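Local coordinates for protein glycosyltransferase (Streptomyces viridochromogenes, PDB 2IV3) that probably transfers a sugar from a nucleotide-activated donor to an acceptor, as a GT-B-fold glycosyltransferase of the GT4 family, and binds UDP, at residues L165-R170 with L191-P196; G169-H174 with P200-E205; P173-L178 with A237-V242; P253-V258 with A277-S282. All coordinates share one frame; numbering follows the deposited sequence.

Contact 1. Residues L165-R170 with L191-P196. With UDP (uridine-5'-diphosphate), chain E.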
# COMPACT_ATOMS: atom_id res chain seq x y z
N LEU A 165 -1.38 -13.88 -25.45
CA LEU A 165 -0.98 -13.99 -24.07
C LEU A 165 -1.73 -12.96 -23.24
O LEU A 165 -2.11 -11.92 -23.74
CB LEU A 165 0.53 -13.77 -23.95
CG LEU A 165 1.42 -14.70 -24.77
CD1 LEU A 165 2.84 -14.19 -24.75
CD2 LEU A 165 1.36 -16.11 -24.24
N LEU A 166 -1.95 -13.23 -21.96
CA LEU A 166 -2.90 -12.44 -21.22
C LEU A 166 -2.33 -11.96 -19.91
O LEU A 166 -1.77 -12.74 -19.15
CB LEU A 166 -4.21 -13.22 -21.00
CG LEU A 166 -5.37 -12.47 -20.32
CD1 LEU A 166 -5.81 -11.26 -21.10
CD2 LEU A 166 -6.55 -13.38 -20.11
N PHE A 167 -2.46 -10.65 -19.69
CA PHE A 167 -2.19 -10.04 -18.40
C PHE A 167 -3.52 -9.60 -17.83
O PHE A 167 -4.36 -8.98 -18.53
CB PHE A 167 -1.21 -8.86 -18.50
CG PHE A 167 -0.85 -8.23 -17.15
CD1 PHE A 167 0.35 -8.55 -16.50
CD2 PHE A 167 -1.69 -7.30 -16.55
CE1 PHE A 167 0.70 -7.96 -15.26
CE2 PHE A 167 -1.37 -6.71 -15.32
CZ PHE A 167 -0.16 -7.03 -14.67
N MET A 168 -3.73 -9.95 -16.58
CA MET A 168 -4.96 -9.57 -15.91
C MET A 168 -4.73 -9.08 -14.49
O MET A 168 -4.80 -9.85 -13.52
CB MET A 168 -6.02 -10.71 -15.99
CG MET A 168 -7.32 -10.32 -15.36
SD MET A 168 -8.80 -10.50 -16.36
CE MET A 168 -8.27 -10.21 -18.05
N GLY A 169 -4.45 -7.79 -14.36
CA GLY A 169 -4.29 -7.20 -13.02
C GLY A 169 -4.10 -5.70 -13.08
O GLY A 169 -4.32 -5.08 -14.15
N ARG A 170 -3.71 -5.09 -11.96
CA ARG A 170 -3.31 -3.68 -12.03
C ARG A 170 -1.99 -3.50 -12.78
O ARG A 170 -0.98 -4.18 -12.50
CB ARG A 170 -3.31 -2.95 -10.69
CG ARG A 170 -4.51 -2.06 -10.49
CD ARG A 170 -4.20 -0.78 -9.66
NE ARG A 170 -4.32 -0.98 -8.20
CZ ARG A 170 -3.64 -1.90 -7.48
NH1 ARG A 170 -2.78 -2.73 -8.09
NH2 ARG A 170 -3.84 -1.99 -6.16
N LEU A 191 0.33 -9.23 -26.32
CA LEU A 191 -0.04 -9.22 -24.91
C LEU A 191 -1.34 -8.47 -24.72
O LEU A 191 -1.37 -7.23 -24.76
CB LEU A 191 1.05 -8.62 -24.01
CG LEU A 191 0.64 -8.75 -22.53
CD1 LEU A 191 0.48 -10.24 -22.05
CD2 LEU A 191 1.54 -7.97 -21.57
N VAL A 192 -2.42 -9.22 -24.54
CA VAL A 192 -3.67 -8.61 -24.13
C VAL A 192 -3.49 -8.14 -22.70
O VAL A 192 -3.25 -8.94 -21.80
CB VAL A 192 -4.89 -9.53 -24.28
CG1 VAL A 192 -6.10 -8.92 -23.58
CG2 VAL A 192 -5.19 -9.71 -25.73
N LEU A 193 -3.56 -6.83 -22.52
CA LEU A 193 -3.19 -6.14 -21.29
C LEU A 193 -4.47 -5.74 -20.60
O LEU A 193 -4.95 -4.63 -20.75
CB LEU A 193 -2.37 -4.89 -21.66
CG LEU A 193 -1.38 -4.26 -20.66
CD1 LEU A 193 -1.07 -2.84 -21.12
CD2 LEU A 193 -1.91 -4.23 -19.24
N ALA A 194 -5.06 -6.65 -19.86
CA ALA A 194 -6.36 -6.36 -19.28
C ALA A 194 -6.21 -5.86 -17.85
O ALA A 194 -5.52 -6.46 -17.06
CB ALA A 194 -7.26 -7.58 -19.37
N GLY A 195 -6.82 -4.73 -17.53
CA GLY A 195 -6.66 -4.19 -16.17
C GLY A 195 -6.63 -2.67 -16.05
O GLY A 195 -6.43 -1.96 -17.05
N PRO A 196 -6.84 -2.18 -14.81
CA PRO A 196 -6.67 -0.75 -14.47
C PRO A 196 -5.24 -0.29 -14.75
O PRO A 196 -4.27 -0.91 -14.28
CB PRO A 196 -6.94 -0.70 -12.96
CG PRO A 196 -7.68 -1.93 -12.64
CD PRO A 196 -7.28 -2.97 -13.65
N1 UDP E . -9.15 -8.50 -12.50
C2 UDP E . -10.36 -8.28 -13.19
N3 UDP E . -10.36 -7.47 -14.27
C4 UDP E . -9.24 -6.89 -14.70
C5 UDP E . -8.04 -7.08 -14.05
C6 UDP E . -8.03 -7.91 -12.92
O2 UDP E . -11.42 -8.83 -12.79
O4 UDP E . -9.25 -6.18 -15.69
C1' UDP E . -9.13 -9.36 -11.30
C2' UDP E . -8.43 -10.72 -11.44
O2' UDP E . -9.20 -11.77 -12.01
C3' UDP E . -8.16 -11.07 -9.99
C4' UDP E . -7.81 -9.71 -9.41
O4' UDP E . -8.34 -8.71 -10.31
O3' UDP E . -9.35 -11.63 -9.42
C5' UDP E . -6.30 -9.57 -9.42
O5' UDP E . -5.87 -9.97 -8.15
PA UDP E . -4.38 -10.54 -7.90
O1A UDP E . -4.24 -11.17 -6.48
O2A UDP E . -3.88 -11.51 -8.98
O3A UDP E . -3.46 -9.23 -7.96
PB UDP E . -3.57 -8.07 -6.83
O1B UDP E . -2.44 -8.23 -5.78
O2B UDP E . -5.04 -8.19 -6.10
O3B UDP E . -3.52 -6.71 -7.53
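Phe167 sits at the middle of this pairing: its N donates to Val192 O at 2.8 Å in an almost straight bond (178°), and its O accepts Ala194 N at 2.8 Å. Leu165 O takes Val192 N before it and Gly169 N reaches Ala194 O after it, giving an unbroken parallel ladder between strands 165-168 and 191-194. With CG anti to the backbone N (chi1 -177°), the Phe167 ring lies alongside Leu193, CD2 to CD2 4.1 Å, and has Ala194 O near its plane at the edge. On the face with Phe167, Leu191 CD1 lies against Leu165, 4.0 Å from its CB. On the other face Leu166 CD1 presses tightly on Val192 CG1, 3.4 Å away. Past the strand ends, the Arg170 chain crosses Pro196 at about a right angle, CG to CB 3.7 Å.

The next shell is helical. Helix 177-187, the connection of this beta-alpha-beta crossover, covers Leu165, Phe167 and Leu191 with Ala177, Ala180 and Ala184, while Leu228 of helix 222-231 lies on Leu166 and Met168. The strand ends open onto the UDP site: Met168 lays CG and SD over one face of the uracil, CG to UDP C6 3.5 Å, and Gly195 CA comes to 3.3 Å from UDP O4. The ladder satisfies the backbone groups that face across it, while outward ones pair with neighbouring strands, Leu166 with Leu236 and Leu191 with Glu215; what these two strand ends give the base is largely van der Waals contact.

Contact 2. Residues G169-H174 with P200-E205. With UDP (uridine-5'-diphosphate), chain E.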
# COMPACT_ATOMS: atom_id res chain seq x y z
N GLY A 169 -4.45 -7.79 -14.36
CA GLY A 169 -4.29 -7.20 -13.02
C GLY A 169 -4.10 -5.70 -13.08
O GLY A 169 -4.32 -5.08 -14.15
N ARG A 170 -3.71 -5.09 -11.96
CA ARG A 170 -3.31 -3.68 -12.03
C ARG A 170 -1.99 -3.50 -12.78
O ARG A 170 -0.98 -4.18 -12.50
CB ARG A 170 -3.31 -2.95 -10.69
CG ARG A 170 -4.51 -2.06 -10.49
CD ARG A 170 -4.20 -0.78 -9.66
NE ARG A 170 -4.32 -0.98 -8.20
CZ ARG A 170 -3.64 -1.90 -7.48
NH1 ARG A 170 -2.78 -2.73 -8.09
NH2 ARG A 170 -3.84 -1.99 -6.16
N VAL A 171 -2.04 -2.63 -13.79
CA VAL A 171 -0.87 -2.30 -14.57
C VAL A 171 0.05 -1.43 -13.71
O VAL A 171 0.20 -0.20 -13.89
CB VAL A 171 -1.23 -1.61 -15.91
CG1 VAL A 171 0.03 -1.39 -16.76
CG2 VAL A 171 -2.30 -2.39 -16.67
N SER A 172 0.68 -2.10 -12.76
CA SER A 172 1.57 -1.47 -11.82
C SER A 172 2.90 -2.20 -11.93
O SER A 172 2.93 -3.35 -12.40
CB SER A 172 1.00 -1.62 -10.42
OG SER A 172 -0.24 -0.96 -10.41
N PRO A 173 4.00 -1.55 -11.48
CA PRO A 173 5.33 -2.13 -11.59
C PRO A 173 5.53 -3.45 -10.85
O PRO A 173 6.17 -4.35 -11.41
CB PRO A 173 6.23 -1.03 -11.00
CG PRO A 173 5.45 0.23 -11.21
CD PRO A 173 4.06 -0.22 -10.88
N HIS A 174 5.01 -3.58 -9.64
CA HIS A 174 5.25 -4.77 -8.86
C HIS A 174 4.46 -5.97 -9.39
O HIS A 174 4.67 -7.08 -8.90
CB HIS A 174 4.92 -4.55 -7.38
CG HIS A 174 3.48 -4.23 -7.14
ND1 HIS A 174 2.98 -2.95 -7.24
CD2 HIS A 174 2.43 -5.02 -6.81
CE1 HIS A 174 1.68 -2.96 -6.98
NE2 HIS A 174 1.32 -4.20 -6.74
N PRO A 200 0.20 6.37 -15.21
CA PRO A 200 0.37 6.80 -16.61
C PRO A 200 1.77 6.58 -17.16
O PRO A 200 1.89 6.05 -18.25
CB PRO A 200 0.07 8.31 -16.59
CG PRO A 200 -0.51 8.61 -15.28
CD PRO A 200 -0.16 7.49 -14.32
N GLU A 201 2.80 6.97 -16.41
CA GLU A 201 4.17 6.98 -16.95
C GLU A 201 4.71 5.57 -17.14
O GLU A 201 5.46 5.31 -18.09
CB GLU A 201 5.14 7.79 -16.08
CG GLU A 201 4.70 9.20 -15.75
CD GLU A 201 3.85 9.30 -14.48
OE1 GLU A 201 3.38 8.25 -13.96
OE2 GLU A 201 3.67 10.44 -13.99
N TYR A 202 4.33 4.67 -16.25
CA TYR A 202 4.68 3.27 -16.36
C TYR A 202 3.97 2.62 -17.52
O TYR A 202 4.56 1.89 -18.31
CB TYR A 202 4.32 2.55 -15.07
CG TYR A 202 4.48 1.06 -15.11
CD1 TYR A 202 5.72 0.48 -15.38
CD2 TYR A 202 3.40 0.20 -14.79
CE1 TYR A 202 5.87 -0.91 -15.37
CE2 TYR A 202 3.53 -1.15 -14.80
CZ TYR A 202 4.76 -1.72 -15.08
OH TYR A 202 4.88 -3.08 -15.07
N PHE A 203 2.68 2.87 -17.60
CA PHE A 203 1.89 2.42 -18.70
C PHE A 203 2.46 3.05 -19.99
O PHE A 203 2.76 2.32 -20.91
CB PHE A 203 0.42 2.77 -18.40
CG PHE A 203 -0.49 2.61 -19.56
CD1 PHE A 203 -1.20 1.42 -19.72
CD2 PHE A 203 -0.64 3.65 -20.49
CE1 PHE A 203 -2.05 1.25 -20.81
CE2 PHE A 203 -1.49 3.50 -21.57
CZ PHE A 203 -2.20 2.29 -21.73
N ASP A 204 2.67 4.36 -20.04
CA ASP A 204 3.39 4.96 -21.19
C ASP A 204 4.75 4.31 -21.45
O ASP A 204 5.20 4.26 -22.60
CB ASP A 204 3.60 6.46 -21.01
CG ASP A 204 2.32 7.26 -21.10
OD1 ASP A 204 1.24 6.67 -20.81
OD2 ASP A 204 2.39 8.48 -21.45
N GLU A 205 5.39 3.80 -20.39
CA GLU A 205 6.70 3.16 -20.56
C GLU A 205 6.58 1.84 -21.36
O GLU A 205 7.31 1.65 -22.36
CB GLU A 205 7.45 2.99 -19.24
CG GLU A 205 8.93 2.72 -19.43
CD GLU A 205 9.66 2.15 -18.21
OE1 GLU A 205 9.04 1.73 -17.20
OE2 GLU A 205 10.91 2.10 -18.28
N1 UDP E . -9.15 -8.50 -12.50
C2 UDP E . -10.36 -8.28 -13.19
N3 UDP E . -10.36 -7.47 -14.27
C4 UDP E . -9.24 -6.89 -14.70
C5 UDP E . -8.04 -7.08 -14.05
C6 UDP E . -8.03 -7.91 -12.92
O2 UDP E . -11.42 -8.83 -12.79
O4 UDP E . -9.25 -6.18 -15.69
C1' UDP E . -9.13 -9.36 -11.30
C2' UDP E . -8.43 -10.72 -11.44
O2' UDP E . -9.20 -11.77 -12.01
C3' UDP E . -8.16 -11.07 -9.99
C4' UDP E . -7.81 -9.71 -9.41
O4' UDP E . -8.34 -8.71 -10.31
O3' UDP E . -9.35 -11.63 -9.42
C5' UDP E . -6.30 -9.57 -9.42
O5' UDP E . -5.87 -9.97 -8.15
PA UDP E . -4.38 -10.54 -7.90
O1A UDP E . -4.24 -11.17 -6.48
O2A UDP E . -3.88 -11.51 -8.98
O3A UDP E . -3.46 -9.23 -7.96
PB UDP E . -3.57 -8.07 -6.83
O1B UDP E . -2.44 -8.23 -5.78
O2B UDP E . -5.04 -8.19 -6.10
O3B UDP E . -3.52 -6.71 -7.53
O HOH W 1 7.17 -3.73 -14.12
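Tyr202 lays its ring beneath Pro173, whose CG stands 4.0 Å from the ring centroid and only 7° off the normal, a CH-pi contact over the face. The ring and the pyrrolidine run antiparallel over each other. At the ring edge, near its plane, Val171 O comes to 3.3 Å from Tyr202 CD2. Since CG of Tyr202 is anti to the backbone N (chi1 173°), the ring leaves helix 200-209 and pushes into the loop that follows strand 165-168 of the Rossmann-like domain, the loop leading into helix 177-187. Its hydroxyl is well occupied: it gives its proton to a water at 2.6 Å and bonds Leu178 N at the start of that helix. The same water donates to Pro173 O at 3.0 Å, tying the phenol to the backbone of the residue that covers its face.

Beyond the ring edge, Val171 is the centre of an inverse gamma turn, with a weak bond from Ser172 N back to Arg170 O. Val171 CG1 fits between the two aromatics of the helix, 4.0 Å from Tyr202 CE2 and 4.3 Å from Phe203 CD1, meeting the latter ring at its edge. Ser172 turns the other way, its OG bonded to Glu199 OE2, just ahead of the helix. The start of helix 200-209 also faces the dimer partner: Pro200 and Glu201 pack on Trp198 of the second subunit.

Contact 3. Residues P173-L178 with A237-V242. With UDP (uridine-5'-diphosphate), chain E.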
# COMPACT_ATOMS: atom_id res chain seq x y z
N PRO A 173 4.00 -1.55 -11.48
CA PRO A 173 5.33 -2.13 -11.59
C PRO A 173 5.53 -3.45 -10.85
O PRO A 173 6.17 -4.35 -11.41
CB PRO A 173 6.23 -1.03 -11.00
CG PRO A 173 5.45 0.23 -11.21
CD PRO A 173 4.06 -0.22 -10.88
N HIS A 174 5.01 -3.58 -9.64
CA HIS A 174 5.25 -4.77 -8.86
C HIS A 174 4.46 -5.97 -9.39
O HIS A 174 4.67 -7.08 -8.90
CB HIS A 174 4.92 -4.55 -7.38
CG HIS A 174 3.48 -4.23 -7.14
ND1 HIS A 174 2.98 -2.95 -7.24
CD2 HIS A 174 2.43 -5.02 -6.81
CE1 HIS A 174 1.68 -2.96 -6.98
NE2 HIS A 174 1.32 -4.20 -6.74
N LYS A 175 3.57 -5.75 -10.36
CA LYS A 175 2.79 -6.86 -10.94
C LYS A 175 3.50 -7.31 -12.20
O LYS A 175 3.21 -8.38 -12.76
CB LYS A 175 1.34 -6.46 -11.27
CG LYS A 175 0.47 -5.89 -10.09
CD LYS A 175 0.32 -6.84 -8.91
CE LYS A 175 -0.16 -8.24 -9.34
NZ LYS A 175 0.11 -9.25 -8.24
N GLY A 176 4.44 -6.47 -12.62
CA GLY A 176 5.28 -6.74 -13.77
C GLY A 176 4.60 -6.73 -15.12
O GLY A 176 4.93 -7.54 -15.99
N ALA A 177 3.63 -5.85 -15.30
CA ALA A 177 3.03 -5.68 -16.62
C ALA A 177 4.11 -5.51 -17.70
O ALA A 177 4.00 -6.12 -18.76
CB ALA A 177 2.06 -4.51 -16.64
N LEU A 178 5.13 -4.69 -17.43
CA LEU A 178 6.19 -4.35 -18.36
C LEU A 178 6.93 -5.60 -18.83
O LEU A 178 7.19 -5.79 -20.04
CB LEU A 178 7.18 -3.38 -17.69
CG LEU A 178 8.59 -3.13 -18.29
CD1 LEU A 178 8.52 -2.40 -19.60
CD2 LEU A 178 9.42 -2.35 -17.32
N ALA A 237 1.78 -13.94 -15.05
CA ALA A 237 1.81 -13.55 -13.64
C ALA A 237 3.22 -13.16 -13.21
O ALA A 237 3.88 -13.89 -12.46
CB ALA A 237 1.32 -14.72 -12.80
N MET A 238 3.68 -12.00 -13.69
CA MET A 238 5.10 -11.60 -13.61
C MET A 238 5.46 -10.60 -12.53
O MET A 238 6.15 -9.60 -12.83
CB MET A 238 5.57 -11.00 -14.94
CG MET A 238 4.98 -11.68 -16.14
SD MET A 238 6.20 -12.80 -16.76
CE MET A 238 6.18 -14.02 -15.48
N SER A 239 5.03 -10.87 -11.29
CA SER A 239 5.29 -9.98 -10.16
C SER A 239 6.78 -9.83 -9.92
O SER A 239 7.52 -10.80 -9.98
CB SER A 239 4.62 -10.47 -8.86
OG SER A 239 3.29 -10.84 -9.07
N GLN A 240 7.21 -8.61 -9.60
CA GLN A 240 8.62 -8.33 -9.40
C GLN A 240 8.98 -7.97 -7.94
O GLN A 240 8.23 -7.30 -7.22
CB GLN A 240 9.07 -7.24 -10.37
CG GLN A 240 8.54 -7.44 -11.77
CD GLN A 240 9.46 -8.32 -12.63
OE1 GLN A 240 10.64 -8.03 -12.78
NE2 GLN A 240 8.91 -9.40 -13.19
N ALA A 241 10.16 -8.42 -7.52
CA ALA A 241 10.67 -8.12 -6.22
C ALA A 241 11.20 -6.67 -6.28
O ALA A 241 12.41 -6.39 -6.36
CB ALA A 241 11.75 -9.10 -5.85
N VAL A 242 10.25 -5.74 -6.26
CA VAL A 242 10.54 -4.32 -6.35
C VAL A 242 10.04 -3.69 -5.07
O VAL A 242 9.21 -4.25 -4.33
CB VAL A 242 9.87 -3.62 -7.60
CG1 VAL A 242 10.46 -4.12 -8.90
CG2 VAL A 242 8.35 -3.78 -7.60
N1 UDP E . -9.15 -8.50 -12.50
C2 UDP E . -10.36 -8.28 -13.19
N3 UDP E . -10.36 -7.47 -14.27
C4 UDP E . -9.24 -6.89 -14.70
C5 UDP E . -8.04 -7.08 -14.05
C6 UDP E . -8.03 -7.91 -12.92
O2 UDP E . -11.42 -8.83 -12.79
O4 UDP E . -9.25 -6.18 -15.69
C1' UDP E . -9.13 -9.36 -11.30
C2' UDP E . -8.43 -10.72 -11.44
O2' UDP E . -9.20 -11.77 -12.01
C3' UDP E . -8.16 -11.07 -9.99
C4' UDP E . -7.81 -9.71 -9.41
O4' UDP E . -8.34 -8.71 -10.31
O3' UDP E . -9.35 -11.63 -9.42
C5' UDP E . -6.30 -9.57 -9.42
O5' UDP E . -5.87 -9.97 -8.15
PA UDP E . -4.38 -10.54 -7.90
O1A UDP E . -4.24 -11.17 -6.48
O2A UDP E . -3.88 -11.51 -8.98
O3A UDP E . -3.46 -9.23 -7.96
PB UDP E . -3.57 -8.07 -6.83
O1B UDP E . -2.44 -8.23 -5.78
O2B UDP E . -5.04 -8.19 -6.10
O3B UDP E . -3.52 -6.71 -7.53
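Pro173 O stands 3.9 Å from Gln240 CG, where two loops of the C-terminal Rossmann-like domain of this GT-B fold run past each other: the 3-10 turn that leads into helix 177-187, and the loop after strand 234-237. His174 comes next and makes the bond that joins them. Its O accepts Gln240 N at 3.0 Å with an N-H...O angle of 154°, although the donor sits well above the carbonyl plane. The CB of His174 packs against Val242 CG2 at 3.5 Å, while CG, wedged between the backbone N and the carbonyl carbon (chi1 62°), carries the ring away from this loop to Trp250 and, edge to face, Trp246.

Lys175, a UDP-binding residue, points its CB away from residues 237-242, yet its chain, bent at chi2 and chi3, brings NZ back to 3.7 Å from Ser239 OG and to 3.6 Å from UDP O3A. Glu252 OE1 serves both ends here, in a salt bridge with Lys175 NZ and a hydrogen bond with Ser239 OG. That shared carboxylate would position the ammonium group beside the diphosphate, where its charge probably helps to balance that of the phosphates.

Gly176, at the N-cap of helix 177-187 and with a positive phi, comes close enough for its CA to lie 3.1 Å from Met238 O in a C-H...O contact. That carbonyl has a stronger partner in its own loop: Gln240 NE2 donates to Met238 O at 2.8 Å and 168°, with the oxygen in the plane of the amide.

Contact 4. Residues P253-V258 with A277-S282. With UDP (uridine-5'-diphosphate), chain E.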
# COMPACT_ATOMS: atom_id res chain seq x y z
N PRO A 253 1.53 -12.40 -2.24
CA PRO A 253 1.00 -13.23 -1.14
C PRO A 253 0.15 -14.45 -1.56
O PRO A 253 0.22 -15.49 -0.89
CB PRO A 253 0.12 -12.23 -0.33
CG PRO A 253 -0.03 -10.97 -1.19
CD PRO A 253 0.77 -11.15 -2.45
N GLY A 254 -0.69 -14.31 -2.59
CA GLY A 254 -1.58 -15.41 -2.99
C GLY A 254 -1.92 -15.48 -4.48
O GLY A 254 -2.38 -16.54 -5.00
N ALA A 255 -1.74 -14.37 -5.18
CA ALA A 255 -1.78 -14.40 -6.65
C ALA A 255 -3.09 -15.04 -7.17
O ALA A 255 -3.09 -16.14 -7.74
CB ALA A 255 -0.52 -15.13 -7.21
N THR A 256 -4.20 -14.35 -6.96
CA THR A 256 -5.49 -14.94 -7.32
C THR A 256 -5.67 -15.36 -8.80
O THR A 256 -6.37 -16.35 -9.08
CB THR A 256 -6.70 -14.15 -6.75
OG1 THR A 256 -7.94 -14.63 -7.34
CG2 THR A 256 -6.53 -12.73 -7.02
N VAL A 257 -5.04 -14.63 -9.72
CA VAL A 257 -5.18 -14.90 -11.16
C VAL A 257 -4.66 -16.28 -11.62
O VAL A 257 -5.09 -16.81 -12.64
CB VAL A 257 -4.51 -13.82 -12.05
CG1 VAL A 257 -3.03 -13.83 -11.89
CG2 VAL A 257 -4.81 -14.09 -13.48
N VAL A 258 -3.75 -16.85 -10.87
CA VAL A 258 -3.23 -18.16 -11.24
C VAL A 258 -4.33 -19.24 -11.23
O VAL A 258 -4.53 -19.97 -12.24
CB VAL A 258 -2.05 -18.56 -10.33
CG1 VAL A 258 -1.61 -19.98 -10.64
CG2 VAL A 258 -0.89 -17.62 -10.53
N ALA A 277 6.33 -18.87 -6.84
CA ALA A 277 7.21 -20.02 -6.66
C ALA A 277 6.47 -21.28 -6.18
O ALA A 277 6.93 -22.40 -6.45
CB ALA A 277 8.31 -19.65 -5.70
N GLU A 278 5.34 -21.09 -5.49
CA GLU A 278 4.66 -22.20 -4.80
C GLU A 278 3.50 -22.80 -5.64
O GLU A 278 3.05 -23.94 -5.41
CB GLU A 278 4.18 -21.75 -3.41
CG GLU A 278 5.25 -20.96 -2.59
CD GLU A 278 4.92 -20.73 -1.08
OE1 GLU A 278 3.95 -21.32 -0.56
OE2 GLU A 278 5.65 -19.95 -0.41
N ILE A 279 3.03 -22.05 -6.64
CA ILE A 279 1.75 -22.42 -7.28
C ILE A 279 1.82 -22.52 -8.79
O ILE A 279 1.19 -23.37 -9.39
CB ILE A 279 0.60 -21.48 -6.84
CG1 ILE A 279 0.93 -19.99 -7.08
CG2 ILE A 279 0.29 -21.73 -5.38
CD1 ILE A 279 -0.31 -19.06 -7.21
N VAL A 280 2.63 -21.65 -9.38
CA VAL A 280 2.91 -21.57 -10.81
C VAL A 280 3.48 -22.84 -11.48
O VAL A 280 3.11 -23.14 -12.62
CB VAL A 280 3.83 -20.33 -11.12
CG1 VAL A 280 4.42 -20.38 -12.54
CG2 VAL A 280 3.02 -19.04 -10.93
N PRO A 281 4.40 -23.58 -10.80
CA PRO A 281 4.90 -24.80 -11.43
C PRO A 281 3.88 -25.96 -11.41
O PRO A 281 4.03 -26.92 -12.14
CB PRO A 281 6.14 -25.15 -10.60
CG PRO A 281 6.41 -23.91 -9.76
CD PRO A 281 5.08 -23.36 -9.51
N SER A 282 2.85 -25.84 -10.60
CA SER A 282 1.73 -26.78 -10.67
C SER A 282 0.94 -26.60 -11.97
O SER A 282 0.33 -27.55 -12.45
CB SER A 282 0.79 -26.55 -9.50
OG SER A 282 1.55 -26.65 -8.30
N1 UDP E . -9.15 -8.50 -12.50
C2 UDP E . -10.36 -8.28 -13.19
N3 UDP E . -10.36 -7.47 -14.27
C4 UDP E . -9.24 -6.89 -14.70
C5 UDP E . -8.04 -7.08 -14.05
C6 UDP E . -8.03 -7.91 -12.92
O2 UDP E . -11.42 -8.83 -12.79
O4 UDP E . -9.25 -6.18 -15.69
C1' UDP E . -9.13 -9.36 -11.30
C2' UDP E . -8.43 -10.72 -11.44
O2' UDP E . -9.20 -11.77 -12.01
C3' UDP E . -8.16 -11.07 -9.99
C4' UDP E . -7.81 -9.71 -9.41
O4' UDP E . -8.34 -8.71 -10.31
O3' UDP E . -9.35 -11.63 -9.42
C5' UDP E . -6.30 -9.57 -9.42
O5' UDP E . -5.87 -9.97 -8.15
PA UDP E . -4.38 -10.54 -7.90
O1A UDP E . -4.24 -11.17 -6.48
O2A UDP E . -3.88 -11.51 -8.98
O3A UDP E . -3.46 -9.23 -7.96
PB UDP E . -3.57 -8.07 -6.83
O1B UDP E . -2.44 -8.23 -5.78
O2B UDP E . -5.04 -8.19 -6.10
O3B UDP E . -3.52 -6.71 -7.53
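Val258 and Ile279 meet without an aromatic ring between the two segments; the flat group at hand is Trp319 of helix 308-319, which touches both of them from outside. The contact joins the start of helix 256-263 of the Rossmann-like domain, with the loop just before it, to the weakly bonded, kinked helix 276-283 through aliphatic carbons. Ile279 does most of the work. Its CG1 sits between the backbone N and the carbonyl carbon (chi1 55°) and sends CD1 across to the other segment, where it meets Val258 CB at 3.6 Å and Ala255 CB at 3.9 Å. CD1 touches both methyls of Val258 too, the side chains crossing at a slant. Leu276 and Val283 of helix 276-283 add to the packing on Val258.

Away from Ile279, the start of helix 256-263 turns to UDP. Thr256 N lies 3.2 Å from UDP O1A in a doubtful bond, that oxygen being poorly placed, and Val257 N makes a weak bond to UDP O2A at 3.4 Å. Backbone N-H groups at a helix start probably favour the negative alpha-phosphate. Apolar carbons thus pack one side of the segment while its amides serve the other. Beside Ile279, Val258 CG2 and Val280 CG2 meet at 4.2 Å, their side chains at about a right angle.

Overall arrangement
All four contacts are buried. Contact 4 lies nearest the centre of the chain; contact 2, the farthest from it, borders the second subunit. Contact 1 is sheet core, held by a backbone ladder, and contact 4 is aliphatic, between helix 276-283 and the start of helix 256-263 with the loop before it. Contact 2 sets a loop on a helix and contact 3 sets two loops together, so water, hydroxyl and carboxylate bonds matter more there. The chain from 165 to 178 runs through the first three: contacts 1 and 2 share Gly169 and Arg170, contacts 2 and 3 Pro173 and His174. UDP is approached differently at the base (contact 1), near the diphosphate (contact 3) and at the alpha-phosphate (contact 4).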